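Side-chain contacts in maternal effect protein oskar (Drosophila melanogaster, PDB 5A4A), which induces germ-line formation in the fly and, through this SGNH-hydrolase-like OSK domain, probably binds RNA: residues A[69-74]-A[111-116]; A[12-17]-A[54-59]; A[20-25]-A[80-85]; A[101-106]-A[147-152]. All blocks are in the same frame, centred on the assembly; numbering follows the deposited sequence.

Contact 1: A[69-74]-A[111-116]; sequences RLKRVQ and HNMRLV
Met113 spans the gap between the end of helix 96-112 and the last turn of helix 63-71, and its thioether does most of the touching. Extended beyond CG (chi2 177°, chi3 171°), the chain carries its sulfur to the flank of Leu70, where Met113 SD stands 3.9 Å from Leu70 CB. One bond further out, Met113 CE rests 3.8 Å from the carbonyl oxygen Leu70 O. On the inner side Leu70 CD2 meets Leu115 CD1 at 4.3 Å, and the rest of the buried Leu70 side chain is packed by Leu106, Glu109 and Met110 of the opposing helix and by Leu56 of strand 56-58. The outer side is much looser: Lys71 crosses Met113 at about a right angle, touches it through Lys71 CG at 3.9 Å from Met113 CE, and runs on into solvent. No hydrogen bond joins the two segments, and an alanine in place of Met113 would probably leave a gap beside Leu70 and the stem of Lys71 without its cover. Just beyond the methionine, Arg114 takes a positive phi of 58° and closes the helix, its N bonded to His111 O at 3.0 Å. This Schellman motif turns helix 96-112 toward strand 116-120, a helix-to-strand passage of the alpha/beta/alpha sandwich of SGNH hydrolases.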
loop_
_atom_site.group_PDB
_atom_site.type_symbol
_atom_site.label_atom_id
_atom_site.label_comp_id
_atom_site.label_asym_id
_atom_site.label_seq_id
_atom_site.Cartn_x
_atom_site.Cartn_y
_atom_site.Cartn_z
ATOM N N ARG A 69 -9.760 -1.456 8.245
ATOM C CA ARG A 69 -10.452 -1.548 6.961
ATOM C C ARG A 69 -10.910 -2.981 6.685
ATOM O O ARG A 69 -12.021 -3.200 6.200
ATOM C CB ARG A 69 -9.551 -1.043 5.831
ATOM C CG ARG A 69 -10.202 -1.036 4.444
ATOM C CD ARG A 69 -11.303 0.005 4.343
ATOM N NE ARG A 69 -12.027 -0.082 3.077
ATOM C CZ ARG A 69 -13.050 -0.901 2.854
ATOM N NH1 ARG A 69 -13.468 -1.732 3.806
ATOM N NH2 ARG A 69 -13.656 -0.897 1.675
ATOM N N LEU A 70 -10.059 -3.956 7.007
ATOM C CA LEU A 70 -10.402 -5.362 6.785
ATOM C C LEU A 70 -11.553 -5.857 7.648
ATOM O O LEU A 70 -12.254 -6.797 7.270
ATOM C CB LEU A 70 -9.179 -6.263 6.981
ATOM C CG LEU A 70 -8.096 -6.082 5.921
ATOM C CD1 LEU A 70 -6.924 -7.016 6.227
ATOM C CD2 LEU A 70 -8.657 -6.364 4.541
ATOM N N LYS A 71 -11.745 -5.231 8.805
ATOM C CA LYS A 71 -12.873 -5.567 9.668
ATOM C C LYS A 71 -14.150 -5.053 9.035
ATOM O O LYS A 71 -15.243 -5.532 9.332
ATOM C CB LYS A 71 -12.707 -4.943 11.052
ATOM C CG LYS A 71 -11.504 -5.438 11.828
ATOM C CD LYS A 71 -11.378 -4.736 13.180
ATOM C CE LYS A 71 -10.204 -5.305 13.968
ATOM N NZ LYS A 71 -9.962 -4.591 15.256
ATOM N N ARG A 72 -14.007 -4.057 8.168
ATOM C CA ARG A 72 -15.152 -3.491 7.476
ATOM C C ARG A 72 -15.196 -3.972 6.032
ATOM O O ARG A 72 -15.679 -3.268 5.146
ATOM C CB ARG A 72 -15.147 -1.961 7.565
ATOM C CG ARG A 72 -15.298 -1.456 8.993
ATOM C CD ARG A 72 -15.432 0.060 9.072
ATOM N NE ARG A 72 -15.770 0.489 10.429
ATOM N N VAL A 73 -14.694 -5.185 5.812
ATOM C CA VAL A 73 -14.807 -5.828 4.513
ATOM C C VAL A 73 -15.153 -7.298 4.715
ATOM O O VAL A 73 -14.875 -7.862 5.772
ATOM C CB VAL A 73 -13.506 -5.697 3.686
ATOM C CG1 VAL A 73 -12.541 -6.817 4.022
ATOM C CG2 VAL A 73 -13.818 -5.703 2.200
ATOM N N GLN A 74 -15.782 -7.899 3.709
ATOM C CA GLN A 74 -16.130 -9.310 3.745
ATOM C C GLN A 74 -15.799 -9.998 2.421
ATOM O O GLN A 74 -16.384 -9.695 1.383
ATOM C CB GLN A 74 -17.614 -9.471 4.067
ATOM C CG GLN A 74 -18.024 -10.885 4.372
ATOM C CD GLN A 74 -19.512 -11.014 4.623
ATOM O OE1 GLN A 74 -20.309 -10.159 4.222
ATOM N NE2 GLN A 74 -19.896 -12.090 5.294
ATOM N N HIS A 111 -4.481 -13.639 8.925
ATOM C CA HIS A 111 -4.477 -15.088 9.121
ATOM C C HIS A 111 -5.771 -15.522 9.818
ATOM O O HIS A 111 -6.432 -16.484 9.410
ATOM C CB HIS A 111 -3.256 -15.518 9.934
ATOM C CG HIS A 111 -3.039 -17.000 9.958
ATOM N ND1 HIS A 111 -2.344 -17.636 10.957
ATOM C CD2 HIS A 111 -3.438 -17.970 9.095
ATOM C CE1 HIS A 111 -2.316 -18.939 10.715
ATOM N NE2 HIS A 111 -2.973 -19.161 9.591
ATOM N N ASN A 112 -6.139 -14.797 10.866
ATOM C CA ASN A 112 -7.385 -15.080 11.566
ATOM C C ASN A 112 -8.642 -14.898 10.699
ATOM O O ASN A 112 -9.659 -15.568 10.919
ATOM C CB ASN A 112 -7.467 -14.258 12.857
ATOM C CG ASN A 112 -6.482 -14.738 13.910
ATOM O OD1 ASN A 112 -6.057 -15.895 13.895
ATOM N ND2 ASN A 112 -6.118 -13.854 14.833
ATOM N N MET A 113 -8.568 -14.014 9.708
ATOM C CA MET A 113 -9.678 -13.802 8.783
ATOM C C MET A 113 -9.632 -14.739 7.586
ATOM O O MET A 113 -10.520 -14.693 6.725
ATOM C CB MET A 113 -9.690 -12.357 8.287
ATOM C CG MET A 113 -9.990 -11.356 9.367
ATOM S SD MET A 113 -9.907 -9.688 8.713
ATOM C CE MET A 113 -10.559 -8.765 10.100
ATOM N N ARG A 114 -8.595 -15.578 7.540
ATOM C CA ARG A 114 -8.328 -16.462 6.401
ATOM C C ARG A 114 -8.161 -15.695 5.084
ATOM O O ARG A 114 -8.577 -16.156 4.021
ATOM C CB ARG A 114 -9.402 -17.549 6.299
ATOM C CG ARG A 114 -9.544 -18.348 7.583
ATOM C CD ARG A 114 -10.830 -19.153 7.591
ATOM N NE ARG A 114 -12.001 -18.289 7.440
ATOM C CZ ARG A 114 -12.659 -17.725 8.453
ATOM N NH1 ARG A 114 -12.270 -17.937 9.704
ATOM N NH2 ARG A 114 -13.711 -16.951 8.214
ATOM N N LEU A 115 -7.539 -14.520 5.172
ATOM C CA LEU A 115 -7.150 -13.749 3.993
ATOM C C LEU A 115 -5.644 -13.870 3.821
ATOM O O LEU A 115 -4.888 -13.679 4.776
ATOM C CB LEU A 115 -7.537 -12.276 4.175
ATOM C CG LEU A 115 -9.028 -12.059 4.428
ATOM C CD1 LEU A 115 -9.301 -10.588 4.733
ATOM C CD2 LEU A 115 -9.831 -12.525 3.230
ATOM N N VAL A 116 -5.192 -14.185 2.610
ATOM C CA VAL A 116 -3.764 -14.427 2.400
ATOM C C VAL A 116 -3.068 -13.187 1.867
ATOM O O VAL A 116 -3.382 -12.733 0.776
ATOM C CB VAL A 116 -3.540 -15.561 1.387
ATOM C CG1 VAL A 116 -2.057 -15.891 1.281
ATOM C CG2 VAL A 116 -4.349 -16.803 1.777
#

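Contact 2: A[12-17]-A[54-59]; sequences LTINSD and SGLCVS
Ile14 lays its side chain against a tight turn at Gly55 and Leu56, and its two branches meet different partners. From CB the shorter branch, CG2, goes to the turn backbone, with Ile14 CG2 at 3.8 Å from Gly55 CA. The other branch starts with CG1 set between the backbone N and the carbonyl carbon (chi1 61°), a placing that brings CG1 beside the hydroxyl of Tyr21. At the tip, Ile14 CD1 comes within 4.1 Å of Leu56 CG and lies just as near Leu56 CD1, the two side chains crossing at about a right angle. Gly55 gives the turn its shape: its phi of 60° puts it at the first corner of a type II' turn, closed by Cys57 N bonding to Ser54 O at 3.1 Å, with Ser54 N to Cys57 O at 2.8 Å completing the hairpin pair. Downstream of Ile14 the loop folds on itself in an Asx turn, Asp17 N donating to Asn15 OD1 at 2.9 Å in a nearly straight bond (173°) that approaches from above the carbonyl plane. The turn joins strands 53-54 and 56-58 as a hairpin beside strand 25-29, whose Pro26 touches Ile14 and whose Met28 touches Leu56, while Cys57 turns to Met33 and Leu34 of helix 31-40.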
loop_
_atom_site.group_PDB
_atom_site.type_symbol
_atom_site.label_atom_id
_atom_site.label_comp_id
_atom_site.label_asym_id
_atom_site.label_seq_id
_atom_site.Cartn_x
_atom_site.Cartn_y
_atom_site.Cartn_z
ATOM N N LEU A 12 -18.218 -2.642 2.819
ATOM C CA LEU A 12 -18.041 -4.054 3.153
ATOM C C LEU A 12 -17.820 -4.907 1.915
ATOM O O LEU A 12 -17.309 -6.026 1.999
ATOM C CB LEU A 12 -19.259 -4.568 3.930
ATOM C CG LEU A 12 -19.370 -4.127 5.392
ATOM C CD1 LEU A 12 -20.786 -4.315 5.885
ATOM C CD2 LEU A 12 -18.419 -4.912 6.265
ATOM N N THR A 13 -18.214 -4.381 0.765
ATOM C CA THR A 13 -18.164 -5.155 -0.466
ATOM C C THR A 13 -17.257 -4.488 -1.476
ATOM O O THR A 13 -17.385 -3.295 -1.738
ATOM C CB THR A 13 -19.563 -5.297 -1.081
ATOM O OG1 THR A 13 -20.411 -5.994 -0.160
ATOM C CG2 THR A 13 -19.496 -6.077 -2.395
ATOM N N ILE A 14 -16.331 -5.254 -2.035
ATOM C CA ILE A 14 -15.533 -4.729 -3.121
ATOM C C ILE A 14 -15.820 -5.531 -4.378
ATOM O O ILE A 14 -16.296 -6.673 -4.310
ATOM C CB ILE A 14 -14.039 -4.669 -2.771
ATOM C CG1 ILE A 14 -13.486 -6.067 -2.473
ATOM C CG2 ILE A 14 -13.818 -3.748 -1.574
ATOM C CD1 ILE A 14 -11.986 -6.052 -2.212
ATOM N N ASN A 15 -15.552 -4.918 -5.522
ATOM C CA ASN A 15 -15.895 -5.502 -6.808
ATOM C C ASN A 15 -14.862 -5.066 -7.832
ATOM O O ASN A 15 -14.582 -3.871 -7.967
ATOM C CB ASN A 15 -17.289 -5.023 -7.221
ATOM C CG ASN A 15 -17.800 -5.683 -8.489
ATOM O OD1 ASN A 15 -17.031 -6.161 -9.321
ATOM N ND2 ASN A 15 -19.118 -5.693 -8.646
ATOM N N SER A 16 -14.300 -6.029 -8.557
ATOM C CA SER A 16 -13.257 -5.724 -9.532
ATOM C C SER A 16 -13.725 -4.839 -10.696
ATOM O O SER A 16 -12.901 -4.295 -11.424
ATOM C CB SER A 16 -12.616 -7.012 -10.061
ATOM O OG SER A 16 -13.526 -7.735 -10.866
ATOM N N ASP A 17 -15.035 -4.686 -10.867
ATOM C CA ASP A 17 -15.558 -3.805 -11.910
ATOM C C ASP A 17 -15.201 -2.338 -11.680
ATOM O O ASP A 17 -15.063 -1.579 -12.639
ATOM C CB ASP A 17 -17.080 -3.942 -12.043
ATOM C CG ASP A 17 -17.493 -5.227 -12.738
ATOM O OD1 ASP A 17 -16.635 -5.859 -13.395
ATOM O OD2 ASP A 17 -18.680 -5.600 -12.635
ATOM N N SER A 54 -10.469 3.451 -3.483
ATOM C CA SER A 54 -11.034 2.523 -4.446
ATOM C C SER A 54 -10.767 1.159 -3.859
ATOM O O SER A 54 -9.621 0.749 -3.787
ATOM C CB SER A 54 -10.319 2.628 -5.792
ATOM O OG SER A 54 -10.873 1.727 -6.735
ATOM N N GLY A 55 -11.813 0.479 -3.409
ATOM C CA GLY A 55 -11.641 -0.796 -2.732
ATOM C C GLY A 55 -10.790 -0.646 -1.482
ATOM O O GLY A 55 -11.045 0.227 -0.648
ATOM N N LEU A 56 -9.779 -1.505 -1.352
ATOM C CA LEU A 56 -8.899 -1.483 -0.189
ATOM C C LEU A 56 -7.700 -0.541 -0.361
ATOM O O LEU A 56 -6.792 -0.530 0.470
ATOM C CB LEU A 56 -8.425 -2.911 0.140
ATOM C CG LEU A 56 -9.554 -3.931 0.316
ATOM C CD1 LEU A 56 -8.980 -5.334 0.543
ATOM C CD2 LEU A 56 -10.468 -3.548 1.468
ATOM N N CYS A 57 -7.698 0.250 -1.430
ATOM C CA CYS A 57 -6.719 1.325 -1.585
ATOM C C CYS A 57 -7.322 2.642 -1.128
ATOM O O CYS A 57 -8.248 3.140 -1.752
ATOM C CB CYS A 57 -6.271 1.458 -3.049
ATOM S SG CYS A 57 -5.207 0.078 -3.573
ATOM N N VAL A 58 -6.789 3.199 -0.043
ATOM C CA VAL A 58 -7.357 4.394 0.583
ATOM C C VAL A 58 -6.266 5.433 0.847
ATOM O O VAL A 58 -5.227 5.108 1.424
ATOM C CB VAL A 58 -8.007 4.028 1.949
ATOM C CG1 VAL A 58 -8.672 5.259 2.592
ATOM C CG2 VAL A 58 -9.016 2.866 1.796
ATOM N N SER A 59 -6.500 6.683 0.443
ATOM C CA SER A 59 -5.570 7.753 0.778
ATOM C C SER A 59 -5.386 7.848 2.295
ATOM O O SER A 59 -6.362 7.883 3.045
ATOM C CB SER A 59 -6.072 9.102 0.245
ATOM O OG SER A 59 -5.169 10.136 0.614
#

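Contact 3: A[20-25]-A[80-85]; sequences AYLLDF and QIIVNI
The carbonyl oxygen Gln80 O is approached by two groups: water 1 donates to it at 3.0 Å, and the ring of Phe25 presents an edge, with Phe25 CD1 at 3.6 Å from Gln80 O. The same water reaches back weakly to Asp24 O and so joins the two segments. Phe25 and Gln80 lie side by side and point the same way, Phe25 CE1 resting 3.7 Å from Gln80 CB, while the amide stands almost upright to the ring (82°). At the base of the ring, Ile82 CD1 packs on Phe25 CB at 3.7 Å and also meets Leu22 CD2 at 4.1 Å. Leu22 and Phe25 are the ends of a type I' hairpin turn, closed by Phe25 N bonding to Leu22 O at 2.8 Å, with Leu22 N to Phe25 O completing the pair. Backbone bonds of Ile82 to Pro26 and Met28 continue the parallel pairing of strands 25-29 and 80-84. The chemistry thus implies a mainly apolar fit, in which a water donates to the Gln80 carbonyl and the ring C-H probably adds a slight electrostatic attraction.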
loop_
_atom_site.group_PDB
_atom_site.type_symbol
_atom_site.label_atom_id
_atom_site.label_comp_id
_atom_site.label_asym_id
_atom_site.label_seq_id
_atom_site.Cartn_x
_atom_site.Cartn_y
_atom_site.Cartn_z
ATOM N N ALA A 20 -10.013 -1.255 -6.890
ATOM C CA ALA A 20 -8.632 -1.516 -7.283
ATOM C C ALA A 20 -8.316 -2.999 -7.207
ATOM O O ALA A 20 -8.349 -3.580 -6.131
ATOM C CB ALA A 20 -7.669 -0.729 -6.400
ATOM N N TYR A 21 -8.040 -3.593 -8.368
ATOM C CA TYR A 21 -7.626 -4.996 -8.481
ATOM C C TYR A 21 -6.449 -5.129 -9.454
ATOM O O TYR A 21 -6.340 -4.377 -10.426
ATOM C CB TYR A 21 -8.773 -5.838 -9.034
ATOM C CG TYR A 21 -9.740 -6.407 -8.019
ATOM C CD1 TYR A 21 -10.593 -5.576 -7.301
ATOM C CD2 TYR A 21 -9.826 -7.783 -7.806
ATOM C CE1 TYR A 21 -11.493 -6.092 -6.393
ATOM C CE2 TYR A 21 -10.729 -8.311 -6.892
ATOM C CZ TYR A 21 -11.555 -7.450 -6.188
ATOM O OH TYR A 21 -12.458 -7.944 -5.277
ATOM N N LEU A 22 -5.596 -6.119 -9.219
ATOM C CA LEU A 22 -4.507 -6.409 -10.127
ATOM C C LEU A 22 -4.607 -7.907 -10.439
ATOM O O LEU A 22 -4.458 -8.735 -9.542
ATOM C CB LEU A 22 -3.186 -6.052 -9.437
ATOM C CG LEU A 22 -1.826 -5.920 -10.135
ATOM C CD1 LEU A 22 -0.882 -5.117 -9.253
ATOM C CD2 LEU A 22 -1.214 -7.246 -10.396
ATOM N N LEU A 23 -4.917 -8.247 -11.692
ATOM C CA LEU A 23 -5.017 -9.650 -12.127
ATOM C C LEU A 23 -5.916 -10.511 -11.232
ATOM O O LEU A 23 -5.546 -11.630 -10.851
ATOM C CB LEU A 23 -3.633 -10.292 -12.226
ATOM C CG LEU A 23 -2.618 -9.597 -13.136
ATOM C CD1 LEU A 23 -1.299 -10.335 -13.116
ATOM C CD2 LEU A 23 -3.155 -9.479 -14.567
ATOM N N ASP A 24 -7.085 -9.969 -10.906
ATOM C CA ASP A 24 -8.069 -10.614 -10.038
ATOM C C ASP A 24 -7.682 -10.660 -8.553
ATOM O O ASP A 24 -8.427 -11.207 -7.750
ATOM C CB ASP A 24 -8.480 -12.006 -10.555
ATOM C CG ASP A 24 -9.103 -11.961 -11.943
ATOM O OD1 ASP A 24 -9.934 -11.063 -12.205
ATOM O OD2 ASP A 24 -8.758 -12.830 -12.776
ATOM N N PHE A 25 -6.541 -10.075 -8.188
ATOM C CA PHE A 25 -6.200 -9.886 -6.776
ATOM C C PHE A 25 -6.659 -8.510 -6.295
ATOM O O PHE A 25 -6.292 -7.501 -6.892
ATOM C CB PHE A 25 -4.686 -9.930 -6.571
ATOM C CG PHE A 25 -4.047 -11.261 -6.885
ATOM C CD1 PHE A 25 -3.992 -12.270 -5.934
ATOM C CD2 PHE A 25 -3.459 -11.481 -8.117
ATOM C CE1 PHE A 25 -3.384 -13.483 -6.222
ATOM C CE2 PHE A 25 -2.851 -12.692 -8.410
ATOM C CZ PHE A 25 -2.816 -13.688 -7.462
ATOM N N GLN A 80 -6.670 -13.953 -1.767
ATOM C CA GLN A 80 -5.320 -13.401 -1.736
ATOM C C GLN A 80 -5.359 -11.922 -2.068
ATOM O O GLN A 80 -5.969 -11.516 -3.066
ATOM C CB GLN A 80 -4.403 -14.127 -2.722
ATOM C CG GLN A 80 -4.188 -15.605 -2.404
ATOM C CD GLN A 80 -3.525 -16.344 -3.547
ATOM O OE1 GLN A 80 -2.296 -16.419 -3.627
ATOM N NE2 GLN A 80 -4.336 -16.901 -4.438
ATOM N N ILE A 81 -4.718 -11.121 -1.217
ATOM C CA ILE A 81 -4.731 -9.668 -1.368
ATOM C C ILE A 81 -3.306 -9.151 -1.535
ATOM O O ILE A 81 -2.438 -9.472 -0.730
ATOM C CB ILE A 81 -5.360 -8.999 -0.115
ATOM C CG1 ILE A 81 -6.791 -9.514 0.116
ATOM C CG2 ILE A 81 -5.317 -7.457 -0.219
ATOM C CD1 ILE A 81 -7.440 -8.993 1.405
ATOM N N ILE A 82 -3.060 -8.353 -2.574
ATOM C CA ILE A 82 -1.739 -7.750 -2.738
ATOM C C ILE A 82 -1.660 -6.479 -1.888
ATOM O O ILE A 82 -2.461 -5.559 -2.050
ATOM C CB ILE A 82 -1.417 -7.452 -4.223
ATOM C CG1 ILE A 82 -1.407 -8.761 -5.034
ATOM C CG2 ILE A 82 -0.072 -6.740 -4.350
ATOM C CD1 ILE A 82 -1.229 -8.575 -6.551
ATOM N N VAL A 83 -0.676 -6.436 -0.995
ATOM C CA VAL A 83 -0.583 -5.384 0.018
ATOM C C VAL A 83 0.646 -4.497 -0.148
ATOM O O VAL A 83 1.765 -4.991 -0.288
ATOM C CB VAL A 83 -0.526 -6.007 1.423
ATOM C CG1 VAL A 83 -0.404 -4.919 2.495
ATOM C CG2 VAL A 83 -1.759 -6.880 1.665
ATOM N N ASN A 84 0.428 -3.183 -0.150
ATOM C CA ASN A 84 1.529 -2.228 -0.049
ATOM C C ASN A 84 1.165 -1.224 1.033
ATOM O O ASN A 84 0.367 -0.314 0.805
ATOM C CB ASN A 84 1.760 -1.504 -1.385
ATOM C CG ASN A 84 2.967 -0.576 -1.345
ATOM O OD1 ASN A 84 2.823 0.651 -1.268
ATOM N ND2 ASN A 84 4.165 -1.155 -1.392
ATOM N N ILE A 85 1.735 -1.394 2.217
ATOM C CA ILE A 85 1.276 -0.641 3.372
ATOM C C ILE A 85 2.460 -0.262 4.269
ATOM O O ILE A 85 3.400 -1.047 4.454
ATOM C CB ILE A 85 0.185 -1.454 4.143
ATOM C CG1 ILE A 85 -0.695 -0.556 5.017
ATOM C CG2 ILE A 85 0.800 -2.607 4.947
ATOM C CD1 ILE A 85 -1.617 0.363 4.222
HETATM O O HOH W 1 -7.662 -13.099 -5.046
#

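Contact 4: A[101-106]-A[147-152]; sequences HDFRLL and SECCHL. With SO4 (sulfate ion), chain G.
The ring of Phe103 meets Cys149 at its edge: Cys149 SG lies 3.6 Å from Phe103 CE2 and 80° off the ring normal, a sulfur-aromatic contact, while Phe141 packs edge-to-face with the same ring. The guanidinium of Arg104 and the carboxylate of Glu148 are turned 84° apart, and Glu148 OE1 approaches the guanidinium obliquely in a salt bridge of 3.1 Å to Arg104 NH2. The bend at chi3 (-80°) turns the arginine head back to OE1; nearer the backbone, Glu148 OE2 lies 3.4 Å from Arg104 CG. These pairs join helices 96-112 and 132-148, the successive crossover helices of two beta-alpha-beta units that share strand 116-120, and Leu119 of that strand touches both Phe103 and Cys149. A glutamine in place of Glu148 would probably leave Arg104 without its countercharge and its head freer to swing into solvent. Water 2 donates to Arg104 O at 2.7 Å and weakly to Glu148 OE2. At the far end of the segment, His101 has Leu105 CG over one face, and at its edge His101 NE2 donates a straight but weak bond of 3.4 Å to SO4 O4, in a sulfate, probably from the crystallisation liquor, that Arg67 also binds.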
loop_
_atom_site.group_PDB
_atom_site.type_symbol
_atom_site.label_atom_id
_atom_site.label_comp_id
_atom_site.label_asym_id
_atom_site.label_seq_id
_atom_site.Cartn_x
_atom_site.Cartn_y
_atom_site.Cartn_z
ATOM N N HIS A 101 5.356 -3.546 15.141
ATOM C CA HIS A 101 4.313 -4.117 15.998
ATOM C C HIS A 101 2.955 -4.176 15.283
ATOM O O HIS A 101 2.271 -5.205 15.299
ATOM C CB HIS A 101 4.199 -3.299 17.284
ATOM C CG HIS A 101 3.022 -3.661 18.131
ATOM N ND1 HIS A 101 2.991 -4.793 18.920
ATOM C CD2 HIS A 101 1.829 -3.049 18.311
ATOM C CE1 HIS A 101 1.834 -4.856 19.551
ATOM N NE2 HIS A 101 1.111 -3.808 19.201
ATOM N N ASP A 102 2.563 -3.067 14.663
ATOM C CA ASP A 102 1.290 -2.997 13.944
ATOM C C ASP A 102 1.261 -3.950 12.753
ATOM O O ASP A 102 0.259 -4.623 12.504
ATOM C CB ASP A 102 1.023 -1.563 13.457
ATOM C CG ASP A 102 0.784 -0.587 14.595
ATOM O OD1 ASP A 102 0.606 -1.034 15.748
ATOM O OD2 ASP A 102 0.765 0.638 14.333
ATOM N N PHE A 103 2.366 -4.010 12.015
ATOM C CA PHE A 103 2.445 -4.880 10.851
ATOM C C PHE A 103 2.331 -6.360 11.259
ATOM O O PHE A 103 1.641 -7.144 10.607
ATOM C CB PHE A 103 3.732 -4.616 10.060
ATOM C CG PHE A 103 3.784 -5.343 8.744
ATOM C CD1 PHE A 103 3.134 -4.829 7.639
ATOM C CD2 PHE A 103 4.465 -6.548 8.625
ATOM C CE1 PHE A 103 3.164 -5.487 6.428
ATOM C CE2 PHE A 103 4.500 -7.219 7.412
ATOM C CZ PHE A 103 3.847 -6.691 6.315
ATOM N N ARG A 104 2.982 -6.735 12.356
ATOM C CA ARG A 104 2.891 -8.108 12.850
ATOM C C ARG A 104 1.433 -8.449 13.179
ATOM O O ARG A 104 0.950 -9.536 12.866
ATOM C CB ARG A 104 3.808 -8.289 14.065
ATOM C CG ARG A 104 3.693 -9.612 14.776
ATOM C CD ARG A 104 4.660 -9.656 15.957
ATOM N NE ARG A 104 6.030 -9.954 15.545
ATOM C CZ ARG A 104 7.019 -9.066 15.468
ATOM N NH1 ARG A 104 6.810 -7.789 15.774
ATOM N NH2 ARG A 104 8.226 -9.462 15.085
ATOM N N LEU A 105 0.716 -7.490 13.760
ATOM C CA LEU A 105 -0.699 -7.686 14.067
ATOM C C LEU A 105 -1.598 -7.712 12.824
ATOM O O LEU A 105 -2.608 -8.418 12.816
ATOM C CB LEU A 105 -1.192 -6.636 15.067
ATOM C CG LEU A 105 -0.587 -6.759 16.467
ATOM C CD1 LEU A 105 -1.068 -5.617 17.349
ATOM C CD2 LEU A 105 -0.913 -8.111 17.092
ATOM N N LEU A 106 -1.249 -6.941 11.790
ATOM C CA LEU A 106 -1.980 -7.005 10.519
ATOM C C LEU A 106 -1.869 -8.407 9.912
ATOM O O LEU A 106 -2.864 -9.005 9.489
ATOM C CB LEU A 106 -1.467 -5.948 9.523
ATOM C CG LEU A 106 -2.034 -6.025 8.094
ATOM C CD1 LEU A 106 -3.557 -5.820 8.062
ATOM C CD2 LEU A 106 -1.348 -5.022 7.147
ATOM N N SER A 147 11.603 -10.560 6.696
ATOM C CA SER A 147 11.859 -11.539 7.752
ATOM C C SER A 147 10.569 -12.005 8.442
ATOM O O SER A 147 10.397 -13.189 8.722
ATOM C CB SER A 147 12.857 -10.983 8.774
ATOM O OG SER A 147 12.320 -9.864 9.451
ATOM N N GLU A 148 9.658 -11.078 8.697
ATOM C CA GLU A 148 8.384 -11.398 9.333
ATOM C C GLU A 148 7.497 -12.250 8.425
ATOM O O GLU A 148 6.783 -13.141 8.887
ATOM C CB GLU A 148 7.643 -10.109 9.701
ATOM C CG GLU A 148 6.291 -10.333 10.347
ATOM C CD GLU A 148 6.396 -10.859 11.773
ATOM O OE1 GLU A 148 7.505 -10.832 12.354
ATOM O OE2 GLU A 148 5.359 -11.290 12.316
ATOM N N CYS A 149 7.550 -11.976 7.131
ATOM C CA CYS A 149 6.693 -12.668 6.172
ATOM C C CYS A 149 7.477 -13.733 5.425
ATOM O O CYS A 149 7.266 -13.949 4.231
ATOM C CB CYS A 149 6.090 -11.678 5.179
ATOM S SG CYS A 149 5.024 -10.440 5.963
ATOM N N CYS A 150 8.369 -14.411 6.142
ATOM C CA CYS A 150 9.222 -15.437 5.544
ATOM C C CYS A 150 8.451 -16.613 4.934
ATOM O O CYS A 150 8.979 -17.302 4.076
ATOM C CB CYS A 150 10.255 -15.950 6.554
ATOM S SG CYS A 150 9.576 -16.507 8.116
ATOM N N HIS A 151 7.212 -16.842 5.363
ATOM C CA HIS A 151 6.425 -17.936 4.789
ATOM C C HIS A 151 5.456 -17.464 3.718
ATOM O O HIS A 151 4.705 -18.270 3.150
ATOM C CB HIS A 151 5.649 -18.658 5.887
ATOM C CG HIS A 151 6.490 -19.022 7.065
ATOM N ND1 HIS A 151 7.356 -20.097 7.059
ATOM C CD2 HIS A 151 6.596 -18.454 8.288
ATOM C CE1 HIS A 151 7.959 -20.174 8.235
ATOM N NE2 HIS A 151 7.515 -19.189 8.996
ATOM N N LEU A 152 5.459 -16.157 3.465
ATOM C CA LEU A 152 4.538 -15.563 2.512
ATOM C C LEU A 152 5.295 -15.022 1.314
ATOM O O LEU A 152 6.512 -14.812 1.374
ATOM C CB LEU A 152 3.734 -14.438 3.188
ATOM C CG LEU A 152 2.877 -14.901 4.382
ATOM C CD1 LEU A 152 2.336 -13.704 5.178
ATOM C CD2 LEU A 152 1.736 -15.778 3.892
HETATM S S SO4 G . -3.047 -2.754 19.256
HETATM O O1 SO4 G . -3.961 -1.731 19.764
HETATM O O2 SO4 G . -3.826 -3.928 18.865
HETATM O O3 SO4 G . -2.323 -2.214 18.104
HETATM O O4 SO4 G . -2.080 -3.134 20.284
HETATM O O HOH W 2 2.134 -11.973 12.540
#

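From the N terminus, the loop 12-17 opens contact 2 and the hairpin 20-25 opens contact 3. Contact 2 closes first, at 54-59; contact 1 then opens at 69-74, before contact 3 closes at 80-85. Contact 4 begins at 101-106, contact 1 ends at 111-116, and contact 4 ends at 147-152. Contacts 2 and 3, 3 and 1, and 1 and 4 therefore cross, none nests within another, and contact 2 is finished before contact 1 or 4 starts. Together they tie the N-terminal loop to the hairpin turn at 54-57, the 22-25 turn to strand 80-84 within the sheet, and helix 96-112, used by contacts 1 and 4, to helices 63-71 and 132-148. Ile85 on Phe103 and Leu106 joins contacts 3 and 4.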